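Local structure of lysine/ornithine decarboxylase (Vibrio vulnificus, 2PLJ) at residues L106-T109 / G110-E113. The protein catalyses the decarboxylation of both lysine and ornithine, as a pyridoxal phosphate-dependent enzyme with a beta/alpha-barrel fold. Residues are numbered along the deposited sequence; the frame is centred on the assembly and turned at random.
Sequences LATT and GEVE
Glu111 reaches back from the first turn of helix 109-117 to the loop before it, where its OE1 accepts from Ala107 N at 2.8 Å. The donor comes from above the carboxylate, 37° out of its plane, and the N-H...O angle is a bent 140°. Glu111 CG lies anti to its own carbonyl carbon (chi1 -62°) and the chain runs extended beyond it, which carries the acid alongside Thr108, with CG 3.5 Å from Thr108 OG1. Thr108 is the N-cap residue: its OG1 accepts a weak, 3.3 Å capping bond from Glu111 N, while its stronger partner is Asn397 O of the second subunit. This turn is a strand-to-helix connection of the beta/alpha barrel, leading from strand 103-106 into helix 109-117 and meeting the dimer partner at the cap; the Ala107 side chain lies about 7 Å from the bound putrescine-pyridoxal phosphate adduct. On the tightly packed side, Val112 N donates to Thr108 O at 2.9 Å, and Val112 CG2 meets Leu106 CD1 at 3.8 Å, the two side chains crossing nearly at right angles. Glu113 occupies the looser, solvent-exposed side. Glu113 N donates to Thr109 O at 2.8 Å, yet the carboxylate merely brushes the threonine methyl, Glu113 OE2 lying 3.6 Å from Thr109 CG2, while Thr109 OG1 turns to a hydrogen bond with Asp139 on helix 134-143.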
loop_
_atom_site.group_PDB
_atom_site.type_symbol
_atom_site.label_atom_id
_atom_site.label_comp_id
_atom_site.label_asym_id
_atom_site.label_seq_id
_atom_site.Cartn_x
_atom_site.Cartn_y
_atom_site.Cartn_z
ATOM N N LEU A 106 -9.634 3.567 19.097
ATOM C CA LEU A 106 -8.210 3.234 18.904
ATOM C C LEU A 106 -8.070 1.736 18.573
ATOM O O LEU A 106 -8.818 0.923 19.075
ATOM C CB LEU A 106 -7.430 3.498 20.213
ATOM C CG LEU A 106 -7.692 4.846 20.898
ATOM C CD1 LEU A 106 -6.832 4.895 22.155
ATOM C CD2 LEU A 106 -7.410 6.022 19.948
ATOM N N ALA A 107 -7.095 1.394 17.742
ATOM C CA ALA A 107 -6.898 0.004 17.362
ATOM C C ALA A 107 -5.500 -0.534 17.640
ATOM O O ALA A 107 -5.305 -1.755 17.583
ATOM C CB ALA A 107 -7.207 -0.127 15.894
ATOM N N THR A 108 -4.532 0.367 17.863
ATOM C CA THR A 108 -3.131 0.000 18.036
ATOM C C THR A 108 -2.411 0.948 18.994
ATOM O O THR A 108 -2.860 2.077 19.269
ATOM C CB THR A 108 -2.340 0.038 16.693
ATOM O OG1 THR A 108 -2.307 1.395 16.227
ATOM C CG2 THR A 108 -3.005 -0.874 15.628
ATOM N N THR A 109 -1.274 0.474 19.472
ATOM C CA THR A 109 -0.384 1.300 20.277
ATOM C C THR A 109 -0.065 2.618 19.573
ATOM O O THR A 109 -0.024 3.660 20.228
ATOM C CB THR A 109 0.850 0.514 20.654
ATOM O OG1 THR A 109 0.442 -0.610 21.445
ATOM C CG2 THR A 109 1.844 1.382 21.422
ATOM N N GLY A 110 0.205 2.569 18.256
ATOM C CA GLY A 110 0.474 3.822 17.507
ATOM C C GLY A 110 -0.647 4.854 17.645
ATOM O O GLY A 110 -0.386 6.046 17.820
ATOM N N GLU A 111 -1.898 4.379 17.582
ATOM C CA GLU A 111 -3.071 5.236 17.733
ATOM C C GLU A 111 -3.222 5.732 19.177
ATOM O O GLU A 111 -3.554 6.898 19.403
ATOM C CB GLU A 111 -4.317 4.551 17.217
ATOM C CG GLU A 111 -4.189 4.251 15.706
ATOM C CD GLU A 111 -5.425 3.677 15.086
ATOM O OE1 GLU A 111 -6.378 3.352 15.826
ATOM O OE2 GLU A 111 -5.418 3.511 13.836
ATOM N N VAL A 112 -2.927 4.860 20.143
ATOM C CA VAL A 112 -2.869 5.284 21.550
ATOM C C VAL A 112 -1.868 6.450 21.679
ATOM O O VAL A 112 -2.170 7.509 22.282
ATOM C CB VAL A 112 -2.455 4.094 22.463
ATOM C CG1 VAL A 112 -2.082 4.600 23.895
ATOM C CG2 VAL A 112 -3.572 3.075 22.547
ATOM N N GLU A 113 -0.684 6.256 21.102
ATOM C CA GLU A 113 0.384 7.258 21.231
ATOM C C GLU A 113 -0.016 8.602 20.593
ATOM O O GLU A 113 0.324 9.686 21.135
ATOM C CB GLU A 113 1.672 6.680 20.648
ATOM C CG GLU A 113 2.262 5.605 21.580
ATOM C CD GLU A 113 3.540 4.925 21.058
ATOM O OE1 GLU A 113 3.903 5.121 19.881
ATOM O OE2 GLU A 113 4.151 4.173 21.851
#